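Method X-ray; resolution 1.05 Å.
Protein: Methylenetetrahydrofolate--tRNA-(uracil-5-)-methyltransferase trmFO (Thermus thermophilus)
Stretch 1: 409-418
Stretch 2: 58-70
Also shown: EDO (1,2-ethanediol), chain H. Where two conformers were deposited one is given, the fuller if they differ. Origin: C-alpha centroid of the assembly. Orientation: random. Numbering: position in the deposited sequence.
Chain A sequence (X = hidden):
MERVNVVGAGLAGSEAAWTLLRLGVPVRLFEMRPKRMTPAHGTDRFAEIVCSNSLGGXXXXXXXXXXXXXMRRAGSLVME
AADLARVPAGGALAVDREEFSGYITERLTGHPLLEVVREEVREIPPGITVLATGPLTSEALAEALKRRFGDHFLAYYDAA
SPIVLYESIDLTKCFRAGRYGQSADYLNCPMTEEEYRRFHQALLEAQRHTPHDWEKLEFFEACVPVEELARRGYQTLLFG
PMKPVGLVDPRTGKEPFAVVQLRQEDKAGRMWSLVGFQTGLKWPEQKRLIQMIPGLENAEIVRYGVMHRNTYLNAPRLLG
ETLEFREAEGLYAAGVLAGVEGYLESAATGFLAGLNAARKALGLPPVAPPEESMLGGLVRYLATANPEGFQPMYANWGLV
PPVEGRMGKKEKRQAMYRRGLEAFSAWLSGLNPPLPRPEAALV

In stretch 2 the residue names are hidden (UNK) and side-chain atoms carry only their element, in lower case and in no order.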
# COMPACT_ATOMS: atom_id res chain seq x y z
N LYS A 409 -3.47 11.86 -20.62
CA LYS A 409 -3.48 11.12 -19.36
C LYS A 409 -4.89 10.98 -18.78
O LYS A 409 -5.26 9.92 -18.30
CB LYS A 409 -2.57 11.79 -18.34
CG LYS A 409 -1.09 11.67 -18.65
CD LYS A 409 -0.28 12.39 -17.58
CE LYS A 409 1.15 11.89 -17.51
NZ LYS A 409 1.89 12.56 -16.41
N LYS A 410 -5.65 12.06 -18.80
CA LYS A 410 -7.01 12.04 -18.26
C LYS A 410 -7.83 10.95 -18.96
O LYS A 410 -8.52 10.16 -18.32
CB LYS A 410 -7.67 13.40 -18.45
CG LYS A 410 -9.12 13.46 -18.01
CD LYS A 410 -9.71 14.84 -18.22
CE LYS A 410 -11.17 14.88 -17.82
NZ LYS A 410 -11.77 16.23 -18.04
N GLU A 411 -7.73 10.93 -20.28
CA GLU A 411 -8.46 9.96 -21.08
C GLU A 411 -7.98 8.54 -20.84
O GLU A 411 -8.79 7.63 -20.71
CB GLU A 411 -8.35 10.32 -22.57
CG GLU A 411 -9.16 11.56 -22.96
CD GLU A 411 -8.46 12.88 -22.67
OE1 GLU A 411 -7.26 12.90 -22.34
OE2 GLU A 411 -9.12 13.93 -22.81
N LYS A 412 -6.66 8.34 -20.76
CA LYS A 412 -6.14 7.00 -20.48
C LYS A 412 -6.65 6.49 -19.14
O LYS A 412 -7.00 5.32 -19.00
CB LYS A 412 -4.62 6.95 -20.54
CG LYS A 412 -4.11 6.98 -21.96
CD LYS A 412 -2.65 6.62 -22.09
CE LYS A 412 -2.25 6.50 -23.56
NZ LYS A 412 -0.89 5.93 -23.71
N ARG A 413 -6.69 7.37 -18.15
CA ARG A 413 -7.17 6.99 -16.83
C ARG A 413 -8.65 6.64 -16.87
O ARG A 413 -9.07 5.64 -16.28
CB ARG A 413 -6.87 8.09 -15.81
CG ARG A 413 -5.38 8.25 -15.54
CD ARG A 413 -5.04 9.55 -14.86
NE ARG A 413 -3.60 9.68 -14.74
CZ ARG A 413 -2.96 10.83 -14.56
NH1 ARG A 413 -3.64 11.95 -14.45
NH2 ARG A 413 -1.64 10.84 -14.48
N GLN A 414 -9.45 7.43 -17.57
CA GLN A 414 -10.85 7.10 -17.72
C GLN A 414 -11.03 5.74 -18.39
O GLN A 414 -11.87 4.94 -17.98
CB GLN A 414 -11.58 8.21 -18.49
CG GLN A 414 -11.65 9.54 -17.71
CD GLN A 414 -12.28 10.67 -18.50
OE1 GLN A 414 -12.98 11.52 -17.93
NE2 GLN A 414 -12.04 10.70 -19.80
N ALA A 415 -10.22 5.46 -19.40
CA ALA A 415 -10.26 4.18 -20.08
C ALA A 415 -9.86 3.04 -19.14
O ALA A 415 -10.50 1.98 -19.15
CB ALA A 415 -9.36 4.19 -21.30
N MSE A 416 -8.84 3.26 -18.32
CA MSE A 416 -8.40 2.26 -17.36
C MSE A 416 -9.49 1.98 -16.32
O MSE A 416 -9.68 0.84 -15.88
CB MSE A 416 -7.13 2.72 -16.65
CG MSE A 416 -5.88 2.73 -17.50
SE MSE A 416 -4.37 3.31 -16.41
CE MSE A 416 -2.91 2.97 -17.66
N TYR A 417 -10.18 3.03 -15.91
CA TYR A 417 -11.27 2.89 -14.95
C TYR A 417 -12.37 2.00 -15.52
O TYR A 417 -12.79 1.04 -14.87
CB TYR A 417 -11.81 4.27 -14.58
CG TYR A 417 -12.99 4.29 -13.64
CD1 TYR A 417 -14.27 3.99 -14.09
CD2 TYR A 417 -12.83 4.64 -12.31
CE1 TYR A 417 -15.35 4.02 -13.24
CE2 TYR A 417 -13.90 4.68 -11.45
CZ TYR A 417 -15.15 4.37 -11.92
OH TYR A 417 -16.23 4.41 -11.07
N ARG A 418 -12.82 2.30 -16.73
CA ARG A 418 -13.90 1.51 -17.30
C ARG A 418 -13.49 0.07 -17.53
O ARG A 418 -14.25 -0.85 -17.24
CB ARG A 418 -14.34 2.11 -18.63
CG ARG A 418 -15.10 3.39 -18.49
CD ARG A 418 -15.79 3.73 -19.80
NE ARG A 418 -16.51 4.99 -19.68
CZ ARG A 418 -17.66 5.25 -20.29
NH1 ARG A 418 -18.22 4.32 -21.06
NH2 ARG A 418 -18.24 6.43 -20.14
N UNK A 58 -12.78 10.38 -5.85
CA UNK A 58 -13.84 9.55 -6.42
C UNK A 58 -13.84 9.49 -7.94
O UNK A 58 -14.46 8.60 -8.53
c UNK A 58 -17.10 10.12 -4.43
o UNK A 58 -17.83 9.11 -4.37
o UNK A 58 -17.55 11.28 -4.39
c UNK A 58 -15.20 10.11 -6.02
c UNK A 58 -15.61 9.91 -4.59
N UNK A 59 -13.18 10.45 -8.57
CA UNK A 59 -13.27 10.58 -10.02
C UNK A 59 -12.82 9.36 -10.81
O UNK A 59 -12.06 8.53 -10.32
N UNK A 60 -13.31 9.26 -12.04
CA UNK A 60 -12.93 8.17 -12.95
C UNK A 60 -11.49 8.28 -13.40
O UNK A 60 -10.96 7.39 -14.08
c UNK A 60 -13.83 8.15 -14.18
o UNK A 60 -17.32 7.46 -15.03
o UNK A 60 -15.59 8.15 -16.21
c UNK A 60 -15.22 7.61 -13.93
c UNK A 60 -16.11 7.75 -15.15
N UNK A 61 -10.84 9.38 -13.03
CA UNK A 61 -9.42 9.53 -13.30
C UNK A 61 -8.56 9.13 -12.10
O UNK A 61 -7.33 9.22 -12.18
o UNK A 61 -9.40 11.82 -12.57
c UNK A 61 -9.84 11.41 -14.91
c UNK A 61 -9.07 10.97 -13.67
N UNK A 62 -9.20 8.68 -11.02
CA UNK A 62 -8.49 8.36 -9.78
C UNK A 62 -8.42 6.87 -9.52
O UNK A 62 -9.44 6.18 -9.52
n UNK A 62 -10.20 11.20 -8.49
c UNK A 62 -9.06 10.52 -8.60
o UNK A 62 -7.97 11.08 -8.69
c UNK A 62 -9.17 9.02 -8.58
N UNK A 63 -7.21 6.36 -9.29
CA UNK A 63 -7.04 4.94 -8.98
C UNK A 63 -7.86 4.53 -7.75
O UNK A 63 -8.43 3.44 -7.72
c UNK A 63 -5.58 4.63 -8.77
N UNK A 64 -7.90 5.38 -6.73
CA UNK A 64 -8.71 5.10 -5.56
C UNK A 64 -10.20 5.12 -5.91
O UNK A 64 -10.99 4.39 -5.31
c UNK A 64 -6.71 6.81 -2.66
n UNK A 64 -5.46 5.47 -0.95
c UNK A 64 -5.38 6.52 -2.00
c UNK A 64 -8.38 6.08 -4.43
c UNK A 64 -7.04 5.79 -3.75
N UNK A 65 -10.58 5.95 -6.87
CA UNK A 65 -11.95 5.97 -7.35
C UNK A 65 -12.35 4.65 -7.98
O UNK A 65 -13.46 4.16 -7.78
N UNK A 66 -11.45 4.05 -8.76
CA UNK A 66 -11.72 2.73 -9.29
C UNK A 66 -11.86 1.70 -8.16
O UNK A 66 -12.79 0.89 -8.16
c UNK A 66 -10.72 0.85 -10.76
c UNK A 66 -10.63 2.29 -10.27
c UNK A 66 -9.59 0.53 -11.73
c UNK A 66 -12.08 0.53 -11.38
N UNK A 67 -10.95 1.74 -7.20
CA UNK A 67 -11.03 0.77 -6.10
C UNK A 67 -12.33 0.94 -5.30
O UNK A 67 -12.94 -0.05 -4.89
c UNK A 67 -9.65 -0.17 -4.11
c UNK A 67 -9.67 -1.58 -4.66
c UNK A 67 -8.37 0.06 -3.33
c UNK A 67 -9.80 0.89 -5.21
N UNK A 68 -12.77 2.18 -5.10
CA UNK A 68 -14.06 2.43 -4.46
C UNK A 68 -15.19 1.77 -5.22
O UNK A 68 -16.06 1.13 -4.64
c UNK A 68 -14.32 3.93 -4.34
n UNK A 68 -12.51 6.78 -2.72
c UNK A 68 -13.41 6.13 -3.46
o UNK A 68 -14.18 6.71 -4.22
c UNK A 68 -13.42 4.62 -3.33
N UNK A 69 -15.20 1.96 -6.54
CA UNK A 69 -16.25 1.39 -7.38
C UNK A 69 -16.22 -0.14 -7.35
O UNK A 69 -17.28 -0.78 -7.29
c UNK A 69 -16.13 1.91 -8.81
N UNK A 70 -15.03 -0.72 -7.40
CA UNK A 70 -14.90 -2.17 -7.31
C UNK A 70 -15.47 -2.67 -6.00
O UNK A 70 -16.19 -3.66 -5.96
c UNK A 70 -13.43 -2.58 -7.42
o UNK A 70 -10.84 -2.49 -10.06
o UNK A 70 -10.67 -2.93 -7.90
c UNK A 70 -11.35 -2.62 -8.91
c UNK A 70 -12.85 -2.37 -8.81
C1 EDO H . -1.64 7.46 -17.32
O1 EDO H . -0.23 7.72 -17.39
C2 EDO H . -1.95 6.68 -16.05
O2 EDO H . -1.74 7.53 -14.92
O HOH W 1 -14.62 6.28 -17.80
O HOH W 2 -17.82 8.56 -18.26

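Position 58 carries three carbons in a row, the third bearing two oxygens. Its CA-to-CB bond points away from stretch 1, and both oxygens are hydrogen-bonded elsewhere in the structure. This is Glu58.

Position 59 has no side-chain atoms. A CB here would touch nothing on stretch 1. The backbone O accepts a bond from N of position 62 (2.9 Å), which closes a type I turn. This is Gly59.

Position 60 again has three carbons, the third carrying two oxygens. The chain lies over one face of the Tyr417 ring. One oxygen accepts hydrogen bonds from two waters. The residue is Glu60. Its CG sits 3.7 Å from the centroid of the Tyr417 ring, close to the ring normal, as a CH-pi contact. Its backbone O is 3.3 Å from Tyr417 CB.

Position 61 has a CB that bears one oxygen and one carbon. The terminal methyl carbon meets the aliphatic parts of Lys410 and Gln414. This is Thr61. Its CG2 is 3.8 Å from Lys410 CG and also 3.8 Å from Gln414 CG. Its backbone O lies 3.5 Å from Arg413 CD.

Position 62 has two carbons, the second carrying one oxygen and one nitrogen. Its CA-to-CB bond points away from stretch 1, and the side chain does not touch it. This is Asn62. It holds the N-cap position, but its side chain makes no capping bond.

Position 63 has a single carbon, buried and directed away from stretch 1. It is Ala63, the first residue of the helix.

Position 64 has four carbons in a row ending in nitrogen. It is out of reach of stretch 1, and the nitrogen is bonded elsewhere in the structure. This is Lys64.

Position 65 has no side-chain atoms. An ideal CB would clash with Gly59 O, at 2.4 Å. The backbone O of position 65 approaches Tyr417 CE2 at 3.7 Å. This is Gly65.

Position 66 has four carbons, forked at the second, and they pack beside Tyr417. This is Leu66. Its CB is 3.8 Å from Tyr417 CD2, and its CD1 is 3.6 Å from Tyr417 O.

Position 67 has the same forked set of four carbons. Its CA-to-CB bond points away from stretch 1, and it makes no contact there. This is Leu67.

Position 68 has three carbons, the third with one oxygen and one nitrogen. It makes no contact with stretch 1. This is Gln68.

Position 69 has one carbon, CB, pointing toward stretch 1 and 3.4 Å from Tyr417 OH. This is Ala69.

Position 70 has three carbons, the third with two oxygens, both bonded elsewhere in the structure, and it makes no contact with stretch 1. This is Glu70.

The two helices run nearly parallel, at 17°, with axes 9.9 Å apart. No direct hydrogen bond joins the stretches. Tyr417 is the centre of the contact: Glu60 covers one ring face and Leu66 CD1 the opposite one. Water supplies the polar link. One water donates to Glu60 OE1 (2.6 Å) and Gln414 O (3.1 Å) and accepts from Arg418 NE (3.0 Å). A second joins Glu60 OE1 to Arg418 NH2.

Stretch 2 (58-70) EGETNAKGLLQAE
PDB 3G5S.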